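Local coordinates for protein aminotransferase (Psychrobacter arcticus 273-4, PDB 3IF2) that probably transfers amino groups between amino acids and keto acids, possibly valine and pyruvate, using pyridoxal 5'-phosphate as cofactor, at residues K145-P150 with Q166-V171; E154-S159 with E397-G402; S378-Y383 with I393-Y398. All blocks are in the same frame, centred on the assembly; numbering follows the deposited sequence.

Overall arrangement
From the N terminus, strand 142-149 leads into interaction 1, which closes a short irregular loop of 15 residues by pairing 145-150 with 166-171. Interaction 2 opens within that loop, at 154-159, and closes only at 397-402, so the two cross; they touch where Phe168 packs on Tyr158 and Ala170 on Pro401. Interaction 3 comes in series after interaction 1: helix 379-388 turns back through 393-398, whose last two residues also begin the closing segment of interaction 2. Interaction 1 thus extends the large central sheet, interaction 3 packs helix 379-388 on edge strand 394-395 of the six-stranded sheet, and interaction 2 ties these two regions together beside the bound cofactor.

Interaction 1. Residues K145-P150 with Q166-V171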
loop_
_atom_site.group_PDB
_atom_site.type_symbol
_atom_site.label_atom_id
_atom_site.label_comp_id
_atom_site.label_asym_id
_atom_site.label_seq_id
_atom_site.Cartn_x
_atom_site.Cartn_y
_atom_site.Cartn_z
ATOM N N LYS A 145 -8.710 21.184 10.511
ATOM C CA LYS A 145 -7.459 21.277 11.256
ATOM C C LYS A 145 -6.296 20.929 10.333
ATOM O O LYS A 145 -6.455 20.166 9.381
ATOM C CB LYS A 145 -7.450 20.392 12.497
ATOM C CG LYS A 145 -8.552 20.699 13.475
ATOM C CD LYS A 145 -8.249 20.169 14.865
ATOM C CE LYS A 145 -9.424 20.437 15.779
ATOM N NZ LYS A 145 -9.121 20.162 17.194
ATOM N N SER A 146 -5.130 21.487 10.641
ATOM C CA SER A 146 -3.924 21.316 9.840
ATOM C C SER A 146 -2.812 20.605 10.580
ATOM O O SER A 146 -2.808 20.567 11.816
ATOM C CB SER A 146 -3.422 22.695 9.398
ATOM O OG SER A 146 -4.285 23.221 8.425
ATOM N N ILE A 147 -1.880 20.047 9.800
ATOM C CA ILE A 147 -0.650 19.424 10.310
ATOM C C ILE A 147 0.353 20.587 10.319
ATOM O O ILE A 147 0.603 21.186 9.275
ATOM C CB ILE A 147 -0.155 18.285 9.394
ATOM C CG1 ILE A 147 -1.260 17.221 9.170
ATOM C CG2 ILE A 147 1.097 17.648 9.958
ATOM C CD1 ILE A 147 -1.856 16.570 10.439
ATOM N N LEU A 148 0.882 20.937 11.494
ATOM C CA LEU A 148 1.833 22.049 11.631
ATOM C C LEU A 148 3.249 21.587 11.289
ATOM O O LEU A 148 3.759 20.664 11.915
ATOM C CB LEU A 148 1.796 22.656 13.046
ATOM C CG LEU A 148 2.771 23.797 13.413
ATOM C CD1 LEU A 148 2.738 24.935 12.413
ATOM C CD2 LEU A 148 2.466 24.330 14.791
ATOM N N LEU A 149 3.857 22.218 10.278
ATOM C CA LEU A 149 5.238 21.984 9.890
ATOM C C LEU A 149 5.961 23.145 10.561
ATOM O O LEU A 149 5.815 24.279 10.125
ATOM C CB LEU A 149 5.404 22.000 8.365
ATOM C CG LEU A 149 4.541 21.043 7.531
ATOM C CD1 LEU A 149 4.966 21.110 6.074
ATOM C CD2 LEU A 149 4.619 19.615 8.036
ATOM N N PRO A 150 6.721 22.888 11.643
ATOM C CA PRO A 150 7.370 23.965 12.383
ATOM C C PRO A 150 8.509 24.686 11.657
ATOM O O PRO A 150 8.947 25.750 12.111
ATOM C CB PRO A 150 7.870 23.256 13.640
ATOM C CG PRO A 150 8.199 21.936 13.194
ATOM C CD PRO A 150 7.211 21.579 12.112
ATOM N N GLN A 166 -6.324 20.701 1.206
ATOM C CA GLN A 166 -4.924 20.660 1.676
ATOM C C GLN A 166 -4.886 21.331 3.047
ATOM O O GLN A 166 -5.360 22.440 3.193
ATOM C CB GLN A 166 -4.001 21.377 0.702
ATOM C CG GLN A 166 -2.528 21.092 0.953
ATOM C CD GLN A 166 -1.613 21.963 0.124
ATOM O OE1 GLN A 166 -1.739 23.199 0.130
ATOM N NE2 GLN A 166 -0.657 21.331 -0.563
ATOM N N HIS A 167 -4.296 20.658 4.024
ATOM C CA HIS A 167 -4.352 21.058 5.427
ATOM C C HIS A 167 -2.984 21.066 6.103
ATOM O O HIS A 167 -2.686 20.240 6.971
ATOM C CB HIS A 167 -5.343 20.126 6.147
ATOM C CG HIS A 167 -6.678 20.061 5.475
ATOM N ND1 HIS A 167 -7.626 21.053 5.603
ATOM C CD2 HIS A 167 -7.188 19.165 4.598
ATOM C CE1 HIS A 167 -8.677 20.750 4.862
ATOM N NE2 HIS A 167 -8.438 19.609 4.246
ATOM N N PHE A 168 -2.144 21.995 5.656
ATOM C CA PHE A 168 -0.830 22.240 6.255
ATOM C C PHE A 168 -0.747 23.693 6.699
ATOM O O PHE A 168 -1.246 24.569 6.012
ATOM C CB PHE A 168 0.281 21.948 5.257
ATOM C CG PHE A 168 0.450 20.488 4.955
ATOM C CD1 PHE A 168 0.960 19.627 5.939
ATOM C CD2 PHE A 168 0.138 19.961 3.691
ATOM C CE1 PHE A 168 1.133 18.264 5.684
ATOM C CE2 PHE A 168 0.317 18.600 3.424
ATOM C CZ PHE A 168 0.813 17.751 4.433
ATOM N N ALA A 169 -0.195 23.915 7.887
ATOM C CA ALA A 169 0.108 25.242 8.415
ATOM C C ALA A 169 1.628 25.184 8.490
ATOM O O ALA A 169 2.176 24.396 9.253
ATOM C CB ALA A 169 -0.490 25.434 9.777
ATOM N N ALA A 170 2.304 25.972 7.665
ATOM C CA ALA A 170 3.760 25.955 7.593
ATOM C C ALA A 170 4.330 27.228 8.199
ATOM O O ALA A 170 3.777 28.305 7.983
ATOM C CB ALA A 170 4.164 25.832 6.173
ATOM N N VAL A 171 5.403 27.102 8.983
ATOM C CA VAL A 171 6.098 28.249 9.580
ATOM C C VAL A 171 7.393 28.465 8.792
ATOM O O VAL A 171 8.141 27.507 8.547
ATOM C CB VAL A 171 6.392 28.040 11.076
ATOM C CG1 VAL A 171 7.135 29.267 11.662
ATOM C CG2 VAL A 171 5.095 27.788 11.820
HETATM O O HOH W 1 -3.562 26.143 7.319
#
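Ile147 and Phe168, Leu148 and Ala169, and Leu149 and Ala170 pair as neighbours on two parallel strands whose directions diverge by 35°. Four backbone bonds join them: Ile147 N gives to His167 O at 2.9 Å, Ala169 N to Ile147 O at 3.2 Å, Leu149 N to Ala169 O at 2.9 Å, and Val171 N to Leu149 O at 3.1 Å. Leu148 carries the packing on one face of the sheet. Its CB lies loosely beside Ala169 O; CG is held anti to the backbone N (chi1 177°), and from there CD1 reaches across to the second strand. This methyl sits 3.3 Å from Ala169 O, touches Ala169 CB, and meets Val171 CG2 at 3.7 Å; the Leu148 side chain also packs on Ile207, Leu196 and Leu199. On the opposite face, Ile147 CB rests 3.9 Å from Phe168 CD1, and Leu149 CG approaches the same ring atom obliquely; Ile147 O lies at the edge of that ring, near its plane. Near the start of the pairing a water links Ser146 OG to Phe168 O, donating to the carbonyl oxygen. The His167 ring leads away from the strand, and its NE2 bonds to Glu164 O. On its other side strand 142-149 pairs in parallel with 207-213 through backbone bonds of Ser146 and Leu148, so 168-170 adds to the mostly parallel central sheet typical of the large domain of fold-type I PLP-dependent aminotransferases.

Interaction 2. Residues E154-S159 with E397-G402; sequences EYIGYS and EYFFPG. With PLP (pyridoxal-5'-phosphate), chain C.
Glu154 donates its backbone N to Phe399 O at 2.9 Å, the sole direct hydrogen bond between the two loops. Its own carbonyl oxygen lies in the plane of the Phe399 ring, at the edge. The carboxylate turns away: Glu154 OE1 uses its anti lone pair to take Tyr155 N and also bonds Ser213 OG, which fixes the backbone just ahead of the tyrosine. Tyr155, with CG anti to the backbone N (chi1 -179°), sends its ring to the cofactor. One face has Gly157 N 3.4 Å above its centre; the opposite face has PLP C3 toward the rim, the two rings lying nearly parallel and offset. Tyr155 OH reaches PLP C4A at 3.1 Å and bonds Gln116 OE1 weakly. An alanine here would probably strip the cover from that face of the pyridine ring and leave Gln116 OE1 without this weak partner. Ile156 puts CB 3.6 Å from Phe399 CE1, while its CD1 packs 3.6 Å from Tyr398 CB, the two side chains running side by side. Tyr158 turns away and bonds Asp245. Ser159 OG donates to Ile156 O, lies 4.0 Å from Pro401 CG, and accepts from a water (2.8 Å) that also donates to Tyr398 O (3.0 Å). Mostly apolar packing, against side chains and carbonyl oxygens, thus grips Glu154 and Ile156, flanking Tyr155, whose ring faces the cofactor.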
loop_
_atom_site.group_PDB
_atom_site.type_symbol
_atom_site.label_atom_id
_atom_site.label_comp_id
_atom_site.label_asym_id
_atom_site.label_seq_id
_atom_site.Cartn_x
_atom_site.Cartn_y
_atom_site.Cartn_z
ATOM N N GLU A 154 10.391 21.590 3.597
ATOM C CA GLU A 154 10.097 20.244 4.070
ATOM C C GLU A 154 9.828 19.318 2.906
ATOM O O GLU A 154 9.770 19.762 1.767
ATOM C CB GLU A 154 8.932 20.255 5.081
ATOM C CG GLU A 154 9.386 20.193 6.543
ATOM C CD GLU A 154 9.950 18.827 6.960
ATOM O OE1 GLU A 154 10.072 17.926 6.094
ATOM O OE2 GLU A 154 10.289 18.679 8.165
ATOM N N TYR A 155 9.658 18.041 3.220
ATOM C CA TYR A 155 9.497 16.988 2.229
ATOM C C TYR A 155 8.376 17.213 1.219
ATOM O O TYR A 155 7.215 17.380 1.602
ATOM C CB TYR A 155 9.318 15.647 2.945
ATOM C CG TYR A 155 9.153 14.435 2.053
ATOM C CD1 TYR A 155 10.005 14.205 0.962
ATOM C CD2 TYR A 155 8.172 13.474 2.345
ATOM C CE1 TYR A 155 9.829 13.064 0.151
ATOM C CE2 TYR A 155 8.005 12.335 1.575
ATOM C CZ TYR A 155 8.828 12.124 0.489
ATOM O OH TYR A 155 8.602 10.998 -0.244
ATOM N N ILE A 156 8.755 17.227 -0.061
ATOM C CA ILE A 156 7.825 17.393 -1.191
ATOM C C ILE A 156 6.649 16.391 -1.154
ATOM O O ILE A 156 5.526 16.740 -1.529
ATOM C CB ILE A 156 8.597 17.341 -2.570
ATOM C CG1 ILE A 156 7.719 17.746 -3.763
ATOM C CG2 ILE A 156 9.204 15.987 -2.803
ATOM C CD1 ILE A 156 8.498 17.897 -5.075
ATOM N N GLY A 157 6.919 15.172 -0.697
ATOM C CA GLY A 157 5.914 14.092 -0.606
ATOM C C GLY A 157 4.781 14.212 0.408
ATOM O O GLY A 157 3.814 13.437 0.337
ATOM N N TYR A 158 4.921 15.117 1.372
ATOM C CA TYR A 158 3.840 15.417 2.297
ATOM C C TYR A 158 2.701 16.166 1.604
ATOM O O TYR A 158 1.552 15.928 1.938
ATOM C CB TYR A 158 4.291 16.307 3.474
ATOM C CG TYR A 158 5.366 15.760 4.399
ATOM C CD1 TYR A 158 5.500 14.387 4.678
ATOM C CD2 TYR A 158 6.179 16.641 5.101
ATOM C CE1 TYR A 158 6.500 13.915 5.560
ATOM C CE2 TYR A 158 7.151 16.187 5.989
ATOM C CZ TYR A 158 7.326 14.836 6.207
ATOM O OH TYR A 158 8.314 14.446 7.088
ATOM N N SER A 159 3.040 17.048 0.655
ATOM C CA SER A 159 2.108 17.975 -0.047
ATOM C C SER A 159 0.659 17.597 -0.314
ATOM O O SER A 159 -0.250 18.336 0.051
ATOM C CB SER A 159 2.671 18.368 -1.422
ATOM O OG SER A 159 3.874 19.074 -1.299
ATOM N N GLU A 397 10.648 25.679 -5.280
ATOM C CA GLU A 397 9.263 26.084 -5.078
ATOM C C GLU A 397 8.260 24.982 -4.687
ATOM O O GLU A 397 7.178 25.311 -4.223
ATOM C CB GLU A 397 8.748 26.933 -6.238
ATOM C CG GLU A 397 8.484 26.228 -7.552
ATOM C CD GLU A 397 7.890 27.196 -8.576
ATOM O OE1 GLU A 397 8.658 28.041 -9.118
ATOM O OE2 GLU A 397 6.656 27.114 -8.815
ATOM N N TYR A 398 8.625 23.705 -4.841
ATOM C CA TYR A 398 7.756 22.576 -4.465
ATOM C C TYR A 398 7.971 22.022 -3.050
ATOM O O TYR A 398 7.252 21.100 -2.648
ATOM C CB TYR A 398 7.881 21.438 -5.498
ATOM C CG TYR A 398 7.593 21.894 -6.912
ATOM C CD1 TYR A 398 6.349 22.474 -7.242
ATOM C CD2 TYR A 398 8.556 21.766 -7.930
ATOM C CE1 TYR A 398 6.069 22.926 -8.560
ATOM C CE2 TYR A 398 8.283 22.205 -9.262
ATOM C CZ TYR A 398 7.037 22.785 -9.560
ATOM O OH TYR A 398 6.762 23.210 -10.837
ATOM N N PHE A 399 8.906 22.594 -2.289
ATOM C CA PHE A 399 9.239 22.112 -0.944
ATOM C C PHE A 399 8.702 22.991 0.185
ATOM O O PHE A 399 9.242 22.975 1.283
ATOM C CB PHE A 399 10.770 21.920 -0.812
ATOM C CG PHE A 399 11.336 20.859 -1.704
ATOM C CD1 PHE A 399 11.425 19.544 -1.273
ATOM C CD2 PHE A 399 11.805 21.181 -2.959
ATOM C CE1 PHE A 399 11.968 18.536 -2.098
ATOM C CE2 PHE A 399 12.353 20.206 -3.792
ATOM C CZ PHE A 399 12.431 18.864 -3.363
ATOM N N PHE A 400 7.614 23.710 -0.061
ATOM C CA PHE A 400 6.980 24.565 0.939
ATOM C C PHE A 400 5.487 24.223 0.938
ATOM O O PHE A 400 4.697 24.949 0.344
ATOM C CB PHE A 400 7.234 26.040 0.599
ATOM C CG PHE A 400 8.691 26.448 0.627
ATOM C CD1 PHE A 400 9.490 26.323 -0.509
ATOM C CD2 PHE A 400 9.254 26.974 1.780
ATOM C CE1 PHE A 400 10.853 26.718 -0.492
ATOM C CE2 PHE A 400 10.599 27.380 1.813
ATOM C CZ PHE A 400 11.403 27.244 0.673
ATOM N N PRO A 401 5.106 23.073 1.547
ATOM C CA PRO A 401 3.706 22.672 1.598
ATOM C C PRO A 401 2.857 23.649 2.396
ATOM O O PRO A 401 3.251 24.056 3.493
ATOM C CB PRO A 401 3.747 21.310 2.314
ATOM C CG PRO A 401 5.067 20.834 2.133
ATOM C CD PRO A 401 5.956 22.017 2.128
ATOM N N GLY A 402 1.714 24.020 1.826
ATOM C CA GLY A 402 0.796 24.956 2.448
ATOM C C GLY A 402 1.219 26.425 2.465
ATOM O O GLY A 402 0.542 27.223 3.111
HETATM N N1 PLP C . 10.623 10.745 4.503
HETATM C C2 PLP C . 11.554 11.490 3.812
HETATM C C2A PLP C . 12.181 12.648 4.521
HETATM C C3 PLP C . 11.893 11.137 2.486
HETATM O O3 PLP C . 12.816 11.847 1.764
HETATM C C4 PLP C . 11.256 10.036 1.866
HETATM C C4A PLP C . 11.454 9.872 0.363
HETATM O O4A PLP C . 11.747 8.780 -0.138
HETATM C C5 PLP C . 10.288 9.282 2.609
HETATM C C6 PLP C . 9.999 9.670 3.931
HETATM C C5A PLP C . 9.504 8.092 2.019
HETATM O O4P PLP C . 10.165 6.852 2.149
HETATM P P PLP C . 9.387 5.472 1.890
HETATM O O1P PLP C . 7.920 5.486 1.533
HETATM O O2P PLP C . 9.558 4.792 3.207
HETATM O O3P PLP C . 10.128 4.816 0.793
HETATM O O HOH W 2 4.317 21.631 -2.230
#

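Interaction 3. Residues S378-Y383 with I393-Y398; sequences STLDLY and IVPSEY
Leu380 and Pro395 bring their CA atoms within 5.3 Å, where the first turn of helix 379-388 passes strand 394-395. The strand is an edge strand of the six-stranded mixed sheet within this chain, and the helix covers it in the alpha/beta C-terminal region of this aminotransferase. Ser378 caps the helix, its OG accepting from Asp381 N. Pro395 sits in the middle of the contact: CB lies 3.6 Å from Thr379 O, CG touches Leu380 CD1, and CD leans obliquely on Tyr383 CD1 at 4.1 Å. Beyond it, the Tyr383 ring turns its edge to the backbone, CD1 coming 3.3 Å from Ile393 O, and its CB meets Ile393 CD1; Tyr383 OH is hydrogen-bonded to Asp23 OD2. At the other end Thr379 OG1 and Ser396 OG lie 3.0 Å apart, and both turn to Cys414 O, the threonine weakly; Ser396 OG also bonds Ala411 O. This draws the helix start and the strand end to the next strand, 414-418. Leu380 has CG anti to the backbone N (chi1 180°) and splits its two methyls between neighbours. CD1 meets Tyr398 OH at 3.5 Å, the two side chains crossing at about a right angle, whereas CD2 lies against the Glu397 carboxylate. Glu397 reaches Leu380 on a side chain extended beyond CG, and its OE1 rests 3.2 Å from Leu380 CB.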
loop_
_atom_site.group_PDB
_atom_site.type_symbol
_atom_site.label_atom_id
_atom_site.label_comp_id
_atom_site.label_asym_id
_atom_site.label_seq_id
_atom_site.Cartn_x
_atom_site.Cartn_y
_atom_site.Cartn_z
ATOM N N SER A 378 14.204 32.440 -11.932
ATOM C CA SER A 378 13.694 31.615 -10.823
ATOM C C SER A 378 14.329 30.230 -10.962
ATOM O O SER A 378 14.701 29.829 -12.078
ATOM C CB SER A 378 12.160 31.489 -10.843
ATOM O OG SER A 378 11.702 30.703 -11.922
ATOM N N THR A 379 14.438 29.499 -9.855
ATOM C CA THR A 379 14.992 28.138 -9.896
ATOM C C THR A 379 14.114 27.172 -10.707
ATOM O O THR A 379 14.647 26.219 -11.271
ATOM C CB THR A 379 15.369 27.606 -8.515
ATOM O OG1 THR A 379 14.282 27.773 -7.598
ATOM C CG2 THR A 379 16.603 28.353 -8.007
ATOM N N LEU A 380 12.802 27.433 -10.803
ATOM C CA LEU A 380 11.924 26.669 -11.722
ATOM C C LEU A 380 12.361 26.866 -13.184
ATOM O O LEU A 380 12.234 25.947 -13.991
ATOM C CB LEU A 380 10.446 27.061 -11.587
ATOM C CG LEU A 380 9.433 26.315 -12.511
ATOM C CD1 LEU A 380 9.550 24.772 -12.366
ATOM C CD2 LEU A 380 7.988 26.795 -12.300
ATOM N N ASP A 381 12.856 28.067 -13.493
ATOM C CA ASP A 381 13.367 28.432 -14.815
ATOM C C ASP A 381 14.755 27.799 -15.018
ATOM O O ASP A 381 15.047 27.287 -16.102
ATOM C CB ASP A 381 13.427 29.959 -14.952
ATOM C CG ASP A 381 13.163 30.439 -16.365
ATOM O OD1 ASP A 381 13.756 29.883 -17.330
ATOM O OD2 ASP A 381 12.362 31.397 -16.492
ATOM N N LEU A 382 15.601 27.848 -13.981
ATOM C CA LEU A 382 16.908 27.169 -13.992
ATOM C C LEU A 382 16.720 25.673 -14.273
ATOM O O LEU A 382 17.410 25.122 -15.106
ATOM C CB LEU A 382 17.657 27.357 -12.663
ATOM C CG LEU A 382 19.048 26.733 -12.492
ATOM C CD1 LEU A 382 19.934 27.184 -13.627
ATOM C CD2 LEU A 382 19.658 27.087 -11.122
ATOM N N TYR A 383 15.772 25.046 -13.588
ATOM C CA TYR A 383 15.428 23.626 -13.810
ATOM C C TYR A 383 15.135 23.301 -15.283
ATOM O O TYR A 383 15.618 22.297 -15.793
ATOM C CB TYR A 383 14.256 23.202 -12.909
ATOM C CG TYR A 383 13.513 21.970 -13.362
ATOM C CD1 TYR A 383 13.970 20.690 -13.037
ATOM C CD2 TYR A 383 12.333 22.081 -14.116
ATOM C CE1 TYR A 383 13.273 19.538 -13.466
ATOM C CE2 TYR A 383 11.631 20.940 -14.549
ATOM C CZ TYR A 383 12.113 19.681 -14.225
ATOM O OH TYR A 383 11.425 18.588 -14.655
ATOM N N ILE A 393 17.770 18.419 -11.768
ATOM C CA ILE A 393 17.781 18.718 -10.335
ATOM C C ILE A 393 16.315 18.982 -9.955
ATOM O O ILE A 393 15.447 18.824 -10.796
ATOM C CB ILE A 393 18.779 19.878 -10.002
ATOM C CG1 ILE A 393 18.493 21.187 -10.765
ATOM C CG2 ILE A 393 20.203 19.443 -10.356
ATOM C CD1 ILE A 393 17.245 21.935 -10.364
ATOM N N VAL A 394 16.024 19.338 -8.707
ATOM C CA VAL A 394 14.649 19.678 -8.293
ATOM C C VAL A 394 14.604 21.159 -7.833
ATOM O O VAL A 394 15.417 21.562 -6.989
ATOM C CB VAL A 394 14.119 18.741 -7.197
ATOM C CG1 VAL A 394 12.616 18.952 -6.997
ATOM C CG2 VAL A 394 14.360 17.279 -7.580
ATOM N N PRO A 395 13.668 21.973 -8.390
ATOM C CA PRO A 395 13.574 23.388 -7.968
ATOM C C PRO A 395 12.911 23.522 -6.589
ATOM O O PRO A 395 12.086 22.684 -6.206
ATOM C CB PRO A 395 12.732 24.034 -9.071
ATOM C CG PRO A 395 11.826 22.967 -9.522
ATOM C CD PRO A 395 12.568 21.631 -9.321
ATOM N N SER A 396 13.295 24.561 -5.859
ATOM C CA SER A 396 12.814 24.803 -4.495
ATOM C C SER A 396 11.335 25.128 -4.280
ATOM O O SER A 396 10.821 24.870 -3.192
ATOM C CB SER A 396 13.630 25.940 -3.861
ATOM O OG SER A 396 13.710 27.110 -4.697
ATOM N N GLU A 397 10.648 25.679 -5.280
ATOM C CA GLU A 397 9.263 26.084 -5.078
ATOM C C GLU A 397 8.260 24.982 -4.687
ATOM O O GLU A 397 7.178 25.311 -4.223
ATOM C CB GLU A 397 8.748 26.933 -6.238
ATOM C CG GLU A 397 8.484 26.228 -7.552
ATOM C CD GLU A 397 7.890 27.196 -8.576
ATOM O OE1 GLU A 397 8.658 28.041 -9.118
ATOM O OE2 GLU A 397 6.656 27.114 -8.815
ATOM N N TYR A 398 8.625 23.705 -4.841
ATOM C CA TYR A 398 7.756 22.576 -4.465
ATOM C C TYR A 398 7.971 22.022 -3.050
ATOM O O TYR A 398 7.252 21.100 -2.648
ATOM C CB TYR A 398 7.881 21.438 -5.498
ATOM C CG TYR A 398 7.593 21.894 -6.912
ATOM C CD1 TYR A 398 6.349 22.474 -7.242
ATOM C CD2 TYR A 398 8.556 21.766 -7.930
ATOM C CE1 TYR A 398 6.069 22.926 -8.560
ATOM C CE2 TYR A 398 8.283 22.205 -9.262
ATOM C CZ TYR A 398 7.037 22.785 -9.560
ATOM O OH TYR A 398 6.762 23.210 -10.837
#